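Local structure of RIM-binding protein, isoform F (6Q9M) at residues Pro212-Gln216 / Val228-Pro232; Pro241-Val247 / Thr281-Arg287; Leu155-Thr159 / Leu204-Leu208; Ser87-Ala91 / Gly146-His150; Gln130-Asn136 / Tyr161-Ala167. The protein probably helps to scaffold the presynaptic active zone, coupling recruitment of synaptic vesicles to release sites, with its central fibronectin type III array described here. All coordinates share one frame. Residue numbers count along the deposited sequence, not the author numbering.

Contact 1: residues Pro212-Gln216 / Val228-Pro232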
# COMPACT_ATOMS: atom_id res chain seq x y z
N PRO A 212 6.46 0.46 20.98
CA PRO A 212 6.87 1.17 19.77
C PRO A 212 7.43 0.23 18.72
O PRO A 212 7.92 -0.86 19.02
CB PRO A 212 7.96 2.13 20.27
CG PRO A 212 8.48 1.51 21.50
CD PRO A 212 7.30 0.82 22.14
N GLN A 213 7.36 0.67 17.48
CA GLN A 213 7.90 -0.08 16.35
C GLN A 213 9.12 0.64 15.79
O GLN A 213 9.51 1.71 16.25
CB GLN A 213 6.83 -0.25 15.27
CG GLN A 213 5.53 -0.82 15.79
CD GLN A 213 4.66 -1.36 14.67
OE1 GLN A 213 3.49 -0.99 14.55
NE2 GLN A 213 5.23 -2.22 13.84
N GLU A 214 9.72 0.01 14.77
CA GLU A 214 10.86 0.56 14.05
C GLU A 214 11.99 0.92 15.01
O GLU A 214 12.60 1.99 14.94
CB GLU A 214 10.45 1.76 13.20
CG GLU A 214 9.56 1.40 12.02
CD GLU A 214 9.03 2.62 11.29
OE1 GLU A 214 9.48 3.75 11.59
OE2 GLU A 214 8.16 2.45 10.40
N ILE A 215 12.29 -0.02 15.91
CA ILE A 215 13.40 0.15 16.83
C ILE A 215 14.70 -0.03 16.08
O ILE A 215 14.89 -1.01 15.35
CB ILE A 215 13.29 -0.85 17.98
CG1 ILE A 215 11.93 -0.75 18.66
CG2 ILE A 215 14.46 -0.67 18.93
CD1 ILE A 215 10.96 -1.81 18.20
N GLN A 216 15.62 0.93 16.24
CA GLN A 216 16.96 0.78 15.70
C GLN A 216 17.96 1.27 16.72
O GLN A 216 17.62 1.92 17.71
CB GLN A 216 17.15 1.55 14.38
CG GLN A 216 15.88 1.74 13.59
CD GLN A 216 16.09 2.60 12.37
OE1 GLN A 216 17.14 3.23 12.21
NE2 GLN A 216 15.10 2.63 11.49
N VAL A 228 19.55 4.80 20.64
CA VAL A 228 18.42 3.95 20.28
C VAL A 228 17.27 4.87 19.88
O VAL A 228 17.02 5.90 20.52
CB VAL A 228 18.02 3.02 21.45
CG1 VAL A 228 17.95 3.80 22.75
CG2 VAL A 228 16.70 2.32 21.16
N THR A 229 16.59 4.51 18.79
CA THR A 229 15.48 5.27 18.25
C THR A 229 14.30 4.34 18.03
O THR A 229 14.46 3.11 17.96
CB THR A 229 15.84 5.94 16.93
OG1 THR A 229 15.99 4.93 15.92
CG2 THR A 229 17.14 6.72 17.07
N TRP A 230 13.11 4.93 17.94
CA TRP A 230 11.88 4.17 17.73
C TRP A 230 10.80 5.12 17.23
O TRP A 230 10.91 6.34 17.36
CB TRP A 230 11.42 3.48 19.01
CG TRP A 230 11.14 4.45 20.10
CD1 TRP A 230 9.94 5.07 20.38
CD2 TRP A 230 12.06 4.92 21.07
NE1 TRP A 230 10.09 5.91 21.47
CE2 TRP A 230 11.38 5.83 21.90
CE3 TRP A 230 13.41 4.66 21.32
CZ2 TRP A 230 12.01 6.48 22.95
CZ3 TRP A 230 14.03 5.29 22.37
CH2 TRP A 230 13.33 6.19 23.17
N GLN A 231 9.76 4.53 16.64
CA GLN A 231 8.63 5.30 16.15
C GLN A 231 7.64 5.58 17.29
O GLN A 231 7.18 4.63 17.93
CB GLN A 231 7.92 4.58 15.02
CG GLN A 231 6.67 5.31 14.50
CD GLN A 231 5.51 4.37 14.18
OE1 GLN A 231 5.70 3.27 13.66
NE2 GLN A 231 4.30 4.81 14.50
N PRO A 232 7.32 6.84 17.58
CA PRO A 232 6.31 7.13 18.60
C PRO A 232 4.99 6.46 18.25
O PRO A 232 4.69 6.21 17.08
CB PRO A 232 6.20 8.66 18.58
CG PRO A 232 7.47 9.13 17.92
CD PRO A 232 7.84 8.06 16.94
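Between Q216 and T229 the backbone is paired in both directions: Q216 N donates to T229 O at 3.0 Å, and T229 N returns a bond to Q216 O, also at 3.0 Å. Both bonds are nearly straight. T229 O also receives a CA-H...O contact from I215 CA at 3.3 Å. The third bond, from Q231 N to Q213 O at 2.9 Å, lies beyond a kink at E214, whose positive phi of 54° swings the chain so that P212 and Q213 leave the line of the strand. These strands, 215-219 and 225-231, form the A-B hairpin of a fibronectin type III-like sandwich, and the backbones of V228 and W230 bond instead to A265, in strand 264-268, and to D263 just before it. Q216 and T229 lie on the outer face, where polar side chains are at home. Q213 is exposed, and Q231 NE2 reaches P232 O at 3.0 Å, a weak bond. Apolar residues suit the inner side. P212 CB packs against W230 CD1 at 3.5 Å, I215 CG1 approaches W230 CB at 4.3 Å, and the indole of W230 meets the ring of Y245 edge-to-face.

Contact 2: residues Pro241-Val247 / Thr281-Arg287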
# COMPACT_ATOMS: atom_id res chain seq x y z
N PRO A 241 -3.74 7.57 25.56
CA PRO A 241 -3.24 8.30 26.74
C PRO A 241 -1.79 7.93 27.05
O PRO A 241 -1.45 7.56 28.18
CB PRO A 241 -4.20 7.88 27.86
CG PRO A 241 -4.96 6.69 27.32
CD PRO A 241 -4.97 6.81 25.85
N VAL A 242 -0.94 8.07 26.04
CA VAL A 242 0.46 7.71 26.14
C VAL A 242 1.24 8.72 26.97
O VAL A 242 1.22 9.92 26.70
CB VAL A 242 1.05 7.55 24.73
CG1 VAL A 242 2.55 7.49 24.76
CG2 VAL A 242 0.45 6.31 24.09
N THR A 243 1.93 8.22 28.00
CA THR A 243 2.78 9.06 28.85
C THR A 243 4.13 9.36 28.17
O THR A 243 4.53 10.52 28.00
CB THR A 243 3.08 8.34 30.16
OG1 THR A 243 3.56 7.03 29.83
CG2 THR A 243 1.91 8.22 31.05
N GLY A 244 4.84 8.30 27.80
CA GLY A 244 6.25 8.38 27.46
C GLY A 244 6.80 7.00 27.13
O GLY A 244 6.05 6.15 26.64
N TYR A 245 8.08 6.74 27.40
CA TYR A 245 8.69 5.46 27.05
C TYR A 245 9.72 5.06 28.10
O TYR A 245 10.10 5.84 28.96
CB TYR A 245 9.34 5.51 25.66
CG TYR A 245 8.33 5.86 24.60
CD1 TYR A 245 7.50 4.88 24.06
CD2 TYR A 245 8.16 7.17 24.18
CE1 TYR A 245 6.55 5.20 23.11
CE2 TYR A 245 7.21 7.49 23.23
CZ TYR A 245 6.41 6.50 22.70
OH TYR A 245 5.47 6.83 21.75
N ALA A 246 10.11 3.78 28.05
CA ALA A 246 11.12 3.22 28.93
C ALA A 246 11.95 2.19 28.17
O ALA A 246 11.40 1.37 27.42
CB ALA A 246 10.50 2.57 30.18
N VAL A 247 13.26 2.25 28.34
CA VAL A 247 14.14 1.35 27.59
C VAL A 247 14.69 0.20 28.45
O VAL A 247 15.28 0.41 29.51
CB VAL A 247 15.29 2.15 26.91
CG1 VAL A 247 14.79 2.75 25.62
CG2 VAL A 247 15.80 3.25 27.82
N THR A 281 15.10 -3.88 24.68
CA THR A 281 13.75 -3.54 24.26
C THR A 281 13.28 -2.21 24.87
O THR A 281 13.88 -1.68 25.81
CB THR A 281 12.78 -4.67 24.65
OG1 THR A 281 13.44 -5.94 24.53
CG2 THR A 281 11.60 -4.69 23.74
N ILE A 282 12.20 -1.66 24.28
CA ILE A 282 11.52 -0.45 24.75
C ILE A 282 10.08 -0.77 25.11
O ILE A 282 9.42 -1.61 24.49
CB ILE A 282 11.55 0.68 23.71
CG1 ILE A 282 12.96 0.91 23.20
CG2 ILE A 282 10.96 1.97 24.28
CD1 ILE A 282 13.10 0.54 21.79
N ARG A 283 9.58 -0.08 26.13
CA ARG A 283 8.21 -0.22 26.59
C ARG A 283 7.48 1.11 26.48
O ARG A 283 8.04 2.16 26.83
CB ARG A 283 8.19 -0.69 28.03
CG ARG A 283 8.40 -2.16 28.18
CD ARG A 283 9.46 -2.39 29.26
NE ARG A 283 9.84 -3.80 29.26
CZ ARG A 283 10.68 -4.34 30.11
NH1 ARG A 283 11.27 -3.60 31.03
NH2 ARG A 283 10.96 -5.63 30.00
N THR A 284 6.25 1.08 25.97
CA THR A 284 5.40 2.26 26.04
C THR A 284 4.75 2.35 27.41
O THR A 284 4.10 1.39 27.88
CB THR A 284 4.31 2.24 24.97
OG1 THR A 284 4.90 2.02 23.69
CG2 THR A 284 3.58 3.58 24.96
N LYS A 285 4.85 3.51 28.03
CA LYS A 285 4.27 3.79 29.33
C LYS A 285 2.98 4.57 29.08
O LYS A 285 2.91 5.39 28.16
CB LYS A 285 5.29 4.59 30.16
CG LYS A 285 4.91 5.12 31.57
CD LYS A 285 3.84 4.33 32.33
CE LYS A 285 4.02 4.47 33.83
NZ LYS A 285 3.92 5.89 34.30
N SER A 286 1.96 4.32 29.88
CA SER A 286 0.73 5.09 29.77
C SER A 286 0.19 5.36 31.17
O SER A 286 0.87 5.15 32.17
CB SER A 286 -0.30 4.39 28.87
OG SER A 286 -1.27 3.69 29.63
N ARG A 287 -1.07 5.82 31.21
CA ARG A 287 -1.56 6.58 32.35
C ARG A 287 -1.49 5.79 33.65
O ARG A 287 -1.21 6.38 34.71
CB ARG A 287 -3.00 7.05 32.08
CG ARG A 287 -4.05 5.94 31.83
CD ARG A 287 -4.03 5.41 30.40
NE ARG A 287 -5.23 4.64 30.03
CZ ARG A 287 -5.22 3.62 29.18
NH1 ARG A 287 -6.35 2.98 28.89
NH2 ARG A 287 -4.09 3.23 28.61
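T243, P241 and K285 lose the most surface here, and all three lie at the end of the strand pair where its register slips. T243 and the next residue, G244, both face K285: T243 N donates to K285 O at 3.0 Å, while K285 N donates to G244 O at 3.2 Å. The extra residue is accommodated by the helix-like backbone angles of T243 (-78°/-56°), which turn its side chain toward the other strand. T243 OG1 is modelled only 2.4 Å from K285 O, a very short hydrogen bond whose exact geometry is uncertain. K285 covers T243 with the base of its long side chain and carries its charged end away from the pair, as suits an exposed lysine. Beyond the slip, P241 places CG of its puckered apolar ring over one face of the R287 guanidinium, CG to NE 3.4 Å, and R287 NH2 donates to S286 OG at 3.0 Å. Regular pairing resumes from G244; at the next hydrogen-bonded pair A246 N and O bond to R283 O (2.9 Å) and R283 N (2.7 Å). Y245 and T284 face together into the domain, where the Y245 hydroxyl bonds to V233 and P260 and T284 OG1 to D210 O. Antiparallel pairing broken by a classic beta bulge thus joins what correspond to strands C and F of a fibronectin type III-like sandwich.

Contact 3: residues Leu155-Thr159 / Leu204-Leu208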
# COMPACT_ATOMS: atom_id res chain seq x y z
N LEU A 155 -10.32 -10.44 13.55
CA LEU A 155 -9.01 -10.72 14.11
C LEU A 155 -9.06 -10.64 15.63
O LEU A 155 -9.96 -10.05 16.22
CB LEU A 155 -7.96 -9.75 13.56
CG LEU A 155 -7.91 -9.56 12.03
CD1 LEU A 155 -6.70 -8.77 11.62
CD2 LEU A 155 -7.92 -10.89 11.32
N ALA A 156 -8.10 -11.27 16.25
CA ALA A 156 -7.90 -11.25 17.69
C ALA A 156 -6.82 -10.23 18.04
O ALA A 156 -5.93 -9.96 17.22
CB ALA A 156 -7.50 -12.64 18.20
N PRO A 157 -6.85 -9.63 19.23
CA PRO A 157 -5.87 -8.59 19.55
C PRO A 157 -4.49 -9.19 19.79
O PRO A 157 -4.34 -10.37 20.12
CB PRO A 157 -6.42 -7.95 20.83
CG PRO A 157 -7.63 -8.79 21.25
CD PRO A 157 -7.65 -10.02 20.41
N SER A 158 -3.47 -8.35 19.61
CA SER A 158 -2.08 -8.71 19.91
C SER A 158 -1.66 -10.01 19.23
O SER A 158 -0.92 -10.82 19.79
CB SER A 158 -1.86 -8.80 21.42
OG SER A 158 -0.53 -8.46 21.74
N THR A 159 -2.10 -10.20 17.99
CA THR A 159 -1.92 -11.46 17.27
C THR A 159 -1.28 -11.19 15.92
O THR A 159 -1.57 -10.18 15.27
CB THR A 159 -3.26 -12.19 17.04
OG1 THR A 159 -3.94 -12.36 18.28
CG2 THR A 159 -3.00 -13.56 16.39
N LEU A 204 -3.39 -4.68 17.35
CA LEU A 204 -3.13 -3.91 18.56
C LEU A 204 -3.62 -4.68 19.79
O LEU A 204 -4.38 -5.64 19.70
CB LEU A 204 -3.81 -2.54 18.48
CG LEU A 204 -3.47 -1.62 17.30
CD1 LEU A 204 -4.29 -0.37 17.42
CD2 LEU A 204 -1.98 -1.28 17.23
N THR A 205 -3.22 -4.18 20.96
CA THR A 205 -3.54 -4.82 22.23
C THR A 205 -4.82 -4.23 22.80
O THR A 205 -5.03 -3.02 22.78
CB THR A 205 -2.40 -4.67 23.24
OG1 THR A 205 -1.14 -4.92 22.59
CG2 THR A 205 -2.56 -5.67 24.38
N LYS A 206 -5.69 -5.11 23.29
CA LYS A 206 -7.02 -4.72 23.73
C LYS A 206 -6.98 -3.71 24.87
O LYS A 206 -7.41 -2.56 24.71
CB LYS A 206 -7.80 -5.97 24.16
CG LYS A 206 -7.02 -6.84 25.14
CD LYS A 206 -7.11 -8.34 24.85
CE LYS A 206 -5.87 -9.05 25.38
NZ LYS A 206 -4.66 -8.74 24.56
N GLY A 207 -6.48 -4.11 26.03
CA GLY A 207 -6.57 -3.26 27.20
C GLY A 207 -5.35 -2.49 27.63
O GLY A 207 -5.43 -1.67 28.55
N LEU A 208 -4.21 -2.76 27.01
CA LEU A 208 -2.98 -2.15 27.46
C LEU A 208 -2.22 -1.51 26.31
O LEU A 208 -2.44 -1.86 25.14
CB LEU A 208 -2.11 -3.20 28.16
CG LEU A 208 -2.36 -3.38 29.65
CD1 LEU A 208 -3.61 -4.22 29.93
CD2 LEU A 208 -1.16 -3.95 30.30
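P157 lays its ring against the aliphatic part of K206, CG to CD 3.7 Å, and its CB sits 3.3 Å from the carbonyl oxygen L204 O. Proline has no NH to offer, so the polar link falls to the next residue: S158 N donates to L204 O at 2.9 Å, the one hydrogen bond between 155-159 and 204-208. S158 itself adopts left-handed angles (53°/39°), which bend the chain sharply after the proline. The bend is held from within by T159 OG1, which donates to P157 O at 2.7 Å. Segment 155-159 is the E-F loop of the second fibronectin type III domain, and its A156 N meets the hydroxyl of Y161, the tyrosine corner familiar in this fold. Segment 204-208 follows the last strand of that domain, 198-202, and leads toward the third. T205 turns its hydroxyl to D210 rather than to S158, whose OG stays 3.7 Å from T205 OG1. One backbone bond, some apolar packing and only 206 Å² of buried surface imply that these segments meet mainly through backbone and apolar contact, while bonds of T159 with T203 and L204 with T114 also tie the linker to the second domain.

Contact 4: residues Ser87-Ala91 / Gly146-His150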
# COMPACT_ATOMS: atom_id res chain seq x y z
N SER A 87 -7.72 9.55 -9.69
CA SER A 87 -7.76 8.20 -9.15
C SER A 87 -6.34 7.64 -9.06
O SER A 87 -5.39 8.20 -9.62
CB SER A 87 -8.64 7.30 -10.02
OG SER A 87 -8.17 7.30 -11.36
N ARG A 88 -6.20 6.52 -8.35
CA ARG A 88 -4.89 5.91 -8.13
C ARG A 88 -4.55 4.94 -9.24
O ARG A 88 -5.42 4.35 -9.89
CB ARG A 88 -4.86 5.19 -6.79
CG ARG A 88 -5.30 6.06 -5.64
CD ARG A 88 -4.87 5.49 -4.31
NE ARG A 88 -5.36 6.29 -3.19
CZ ARG A 88 -4.63 7.19 -2.54
NH1 ARG A 88 -3.36 7.39 -2.90
NH2 ARG A 88 -5.16 7.87 -1.53
N ASP A 89 -3.24 4.77 -9.47
CA ASP A 89 -2.78 3.84 -10.50
C ASP A 89 -3.32 2.43 -10.26
O ASP A 89 -3.71 1.74 -11.21
CB ASP A 89 -1.25 3.81 -10.56
CG ASP A 89 -0.65 5.03 -11.26
OD1 ASP A 89 0.54 5.32 -11.05
OD2 ASP A 89 -1.37 5.71 -12.03
N ALA A 90 -3.34 1.98 -8.99
CA ALA A 90 -3.70 0.61 -8.65
C ALA A 90 -5.10 0.23 -9.06
O ALA A 90 -5.44 -0.96 -9.04
CB ALA A 90 -3.56 0.38 -7.14
N ALA A 91 -5.95 1.21 -9.39
CA ALA A 91 -7.30 0.89 -9.83
C ALA A 91 -7.39 0.62 -11.31
O ALA A 91 -8.32 -0.05 -11.74
CB ALA A 91 -8.26 2.01 -9.46
N GLY A 146 -10.73 -3.68 -10.25
CA GLY A 146 -10.64 -2.27 -9.94
C GLY A 146 -10.51 -1.98 -8.46
O GLY A 146 -10.26 -0.82 -8.10
N MET A 147 -10.68 -2.97 -7.60
CA MET A 147 -10.53 -2.79 -6.16
C MET A 147 -9.15 -3.24 -5.73
O MET A 147 -8.70 -4.32 -6.11
CB MET A 147 -11.58 -3.60 -5.39
CG MET A 147 -11.91 -2.96 -4.07
SD MET A 147 -13.34 -1.90 -4.27
CE MET A 147 -14.66 -3.06 -3.92
N TYR A 148 -8.48 -2.40 -4.93
CA TYR A 148 -7.11 -2.65 -4.48
C TYR A 148 -6.96 -2.48 -2.97
O TYR A 148 -5.84 -2.43 -2.47
CB TYR A 148 -6.13 -1.71 -5.19
CG TYR A 148 -6.50 -0.25 -5.02
CD1 TYR A 148 -7.45 0.35 -5.83
CD2 TYR A 148 -5.90 0.52 -4.03
CE1 TYR A 148 -7.79 1.69 -5.68
CE2 TYR A 148 -6.24 1.88 -3.86
CZ TYR A 148 -7.18 2.45 -4.69
OH TYR A 148 -7.53 3.79 -4.54
N ARG A 149 -8.07 -2.37 -2.25
CA ARG A 149 -8.07 -2.23 -0.81
C ARG A 149 -9.21 -3.07 -0.27
O ARG A 149 -10.25 -3.21 -0.92
CB ARG A 149 -8.28 -0.78 -0.34
CG ARG A 149 -7.07 0.14 -0.43
CD ARG A 149 -7.24 1.33 0.53
NE ARG A 149 -6.95 2.62 -0.10
CZ ARG A 149 -5.74 3.06 -0.43
NH1 ARG A 149 -4.68 2.29 -0.20
NH2 ARG A 149 -5.57 4.26 -1.00
N HIS A 150 -9.02 -3.60 0.94
CA HIS A 150 -10.12 -4.26 1.61
C HIS A 150 -9.85 -4.35 3.10
O HIS A 150 -8.75 -4.75 3.51
CB HIS A 150 -10.36 -5.66 1.06
CG HIS A 150 -11.49 -6.35 1.73
ND1 HIS A 150 -12.80 -5.99 1.50
CD2 HIS A 150 -11.52 -7.33 2.66
CE1 HIS A 150 -13.60 -6.74 2.24
NE2 HIS A 150 -12.84 -7.54 2.97
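Y148 takes the p rotamer (chi1 56°), which swings its ring toward segment 87-91 and lets A90 sit on one face: A90 CB is 4.1 Å from the ring centroid, a CH-pi contact, and 3.7 Å from Y148 CG. A91 CB reaches Y148 CE1 at 3.8 Å. Methyl side chains suit these places because larger groups would leave the ring less room to approach, and the 3-10 turn of 89-91, with A91 N bonded to R88 O at 3.2 Å, brings both alanines to the same ring. Here two domains of the tandem fibronectin type III array meet: 87-91 belongs to the F-G loop of the first, while 146-150 leads into strand E of the second. G146 lies at the margin, its CA 3.7 Å from A91 O; with phi at 85° a CB would jam against the preceding carbonyl, so glycine fits. R88 is extended from chi1 in m through two t torsions, passing its CD 3.2 Å from Y148 OH. R149 starts in m as well but bends at chi3 (-132°), so that its guanidinium points edge-on at the face of that of R88. R88 NE and R149 NH2 come within 3.0 Å, a like-charge approach without a hydrogen bond, made tolerable by D6, whose OD1 forms salt bridges with both arginines and a weak hydrogen bond with Y148 OH.

Contact 5: residues Gln130-Asn136 / Tyr161-Ala167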
# COMPACT_ATOMS: atom_id res chain seq x y z
N GLN A 130 -10.29 -10.24 -10.66
CA GLN A 130 -10.68 -10.35 -9.27
C GLN A 130 -9.48 -10.75 -8.42
O GLN A 130 -8.56 -11.43 -8.88
CB GLN A 130 -11.80 -11.37 -9.11
CG GLN A 130 -13.04 -11.05 -9.91
CD GLN A 130 -14.18 -12.00 -9.59
OE1 GLN A 130 -15.02 -11.71 -8.74
NE2 GLN A 130 -14.19 -13.14 -10.26
N HIS A 131 -9.51 -10.33 -7.16
CA HIS A 131 -8.43 -10.68 -6.25
C HIS A 131 -9.02 -11.31 -4.99
O HIS A 131 -10.13 -10.97 -4.56
CB HIS A 131 -7.58 -9.46 -5.91
CG HIS A 131 -6.80 -8.95 -7.07
ND1 HIS A 131 -5.61 -9.52 -7.48
CD2 HIS A 131 -7.05 -7.94 -7.94
CE1 HIS A 131 -5.15 -8.86 -8.53
NE2 HIS A 131 -6.01 -7.91 -8.83
N VAL A 132 -8.25 -12.23 -4.41
CA VAL A 132 -8.66 -13.00 -3.25
C VAL A 132 -7.73 -12.64 -2.10
O VAL A 132 -6.51 -12.77 -2.22
CB VAL A 132 -8.60 -14.51 -3.53
CG1 VAL A 132 -8.71 -15.29 -2.26
CG2 VAL A 132 -9.72 -14.92 -4.48
N VAL A 133 -8.31 -12.20 -0.99
CA VAL A 133 -7.56 -11.87 0.22
C VAL A 133 -7.57 -13.08 1.14
O VAL A 133 -8.62 -13.68 1.39
CB VAL A 133 -8.14 -10.63 0.91
CG1 VAL A 133 -7.28 -10.23 2.09
CG2 VAL A 133 -8.27 -9.48 -0.10
N CYS A 134 -6.38 -13.47 1.61
CA CYS A 134 -6.20 -14.64 2.45
C CYS A 134 -5.47 -14.22 3.71
O CYS A 134 -4.43 -13.56 3.65
CB CYS A 134 -5.40 -15.72 1.70
SG CYS A 134 -6.33 -16.50 0.34
N VAL A 135 -6.03 -14.60 4.86
CA VAL A 135 -5.41 -14.33 6.15
C VAL A 135 -5.03 -15.67 6.75
O VAL A 135 -5.88 -16.56 6.88
CB VAL A 135 -6.36 -13.56 7.08
CG1 VAL A 135 -5.61 -13.00 8.28
CG2 VAL A 135 -7.04 -12.44 6.32
N ASN A 136 -3.74 -15.85 7.04
CA ASN A 136 -3.25 -17.09 7.64
C ASN A 136 -3.75 -18.31 6.86
O ASN A 136 -4.17 -19.33 7.44
CB ASN A 136 -3.64 -17.18 9.12
CG ASN A 136 -2.81 -16.24 9.99
OD1 ASN A 136 -1.98 -15.48 9.50
ND2 ASN A 136 -3.04 -16.29 11.30
N TYR A 161 -0.48 -11.87 11.99
CA TYR A 161 -1.22 -12.30 10.82
C TYR A 161 -0.35 -12.14 9.58
O TYR A 161 0.42 -11.17 9.46
CB TYR A 161 -2.51 -11.50 10.67
CG TYR A 161 -3.53 -11.83 11.72
CD1 TYR A 161 -4.22 -13.04 11.68
CD2 TYR A 161 -3.79 -10.95 12.77
CE1 TYR A 161 -5.17 -13.35 12.64
CE2 TYR A 161 -4.73 -11.26 13.75
CZ TYR A 161 -5.41 -12.46 13.67
OH TYR A 161 -6.36 -12.78 14.62
N ARG A 162 -0.45 -13.12 8.69
CA ARG A 162 0.13 -13.04 7.36
C ARG A 162 -1.01 -13.02 6.35
O ARG A 162 -1.79 -13.98 6.28
CB ARG A 162 1.05 -14.23 7.10
CG ARG A 162 1.55 -14.31 5.67
CD ARG A 162 2.76 -15.22 5.58
NE ARG A 162 3.96 -14.59 6.13
CZ ARG A 162 5.14 -15.19 6.18
NH1 ARG A 162 5.25 -16.43 5.71
NH2 ARG A 162 6.21 -14.57 6.70
N VAL A 163 -1.09 -11.96 5.56
CA VAL A 163 -2.15 -11.85 4.57
C VAL A 163 -1.52 -11.80 3.19
O VAL A 163 -0.50 -11.13 2.99
CB VAL A 163 -3.06 -10.62 4.86
CG1 VAL A 163 -2.24 -9.43 5.14
CG2 VAL A 163 -4.02 -10.37 3.68
N THR A 164 -2.10 -12.57 2.27
CA THR A 164 -1.67 -12.65 0.87
C THR A 164 -2.82 -12.22 -0.04
O THR A 164 -3.99 -12.26 0.35
CB THR A 164 -1.24 -14.07 0.50
OG1 THR A 164 -2.41 -14.90 0.46
CG2 THR A 164 -0.29 -14.64 1.54
N VAL A 165 -2.47 -11.83 -1.26
CA VAL A 165 -3.44 -11.44 -2.27
C VAL A 165 -3.07 -12.12 -3.59
O VAL A 165 -1.91 -12.11 -3.99
CB VAL A 165 -3.50 -9.92 -2.44
CG1 VAL A 165 -4.53 -9.55 -3.52
CG2 VAL A 165 -3.84 -9.24 -1.12
N ARG A 166 -4.05 -12.72 -4.25
CA ARG A 166 -3.78 -13.38 -5.51
C ARG A 166 -4.93 -13.05 -6.47
O ARG A 166 -6.05 -12.73 -6.06
CB ARG A 166 -3.49 -14.88 -5.18
CG ARG A 166 -4.48 -15.49 -4.15
CD ARG A 166 -4.38 -16.96 -4.31
NE ARG A 166 -5.45 -17.84 -3.85
CZ ARG A 166 -6.74 -17.95 -4.18
NH1 ARG A 166 -7.21 -17.59 -5.40
NH2 ARG A 166 -7.43 -18.82 -3.43
N ALA A 167 -4.60 -13.02 -7.76
CA ALA A 167 -5.57 -12.71 -8.80
C ALA A 167 -6.22 -13.99 -9.30
O ALA A 167 -5.51 -14.94 -9.65
CB ALA A 167 -4.90 -11.99 -9.97
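Strands C and F of the second fibronectin type III domain pair here, antiparallel. Q130 opens the segment with its carbonyl oxygen 3.3 Å from A167 CA. H131 turns inward, its ring CE1 3.5 Å from A167 CB and edge-to-face with the ring of W122 in the opposing sheet. V132 exchanges backbone bonds with R166 (V132 N to R166 O 2.8 Å, R166 N to V132 O 3.2 Å), and its CG1 lies over one face of the R166 guanidinium, whose charge is met by E139. V133 returns to the core, CG1 to V163 CG2 3.6 Å; branched valines suit both strand geometry and dry packing. C134 pairs with T164, its N 3.0 Å from T164 O and its O 2.9 Å from T164 N. V135 CG1 meets Y161 CD1 at 3.7 Å. N136, with left-handed backbone angles, donates from N to R162 O at 2.8 Å and accepts from R162 N on its OD1 at 2.9 Å, a nearly straight bond (177°).

Overall arrangement
The contacts follow the array from its first domain to its third. Contact 4 joins the first domain to the second, and its centre lies 15 Å from that of contact 5, the C-F pair inside the second domain. Contact 5 touches contact 3 through the tyrosine corner, Y161 OH lying 2.8 Å from A156 N, although their centres are 21 Å apart. From contact 3 the chain runs on into contact 1, 20 Å away between centres. Contacts 1 and 2 contribute opposing sheets of the third domain and pack directly: I215 CG2 is 3.4 Å from I282 CD1, and W230 NE1 is 3.6 Å from Y245 CD2. Contacts 2 and 4 stand 37 Å apart between centres.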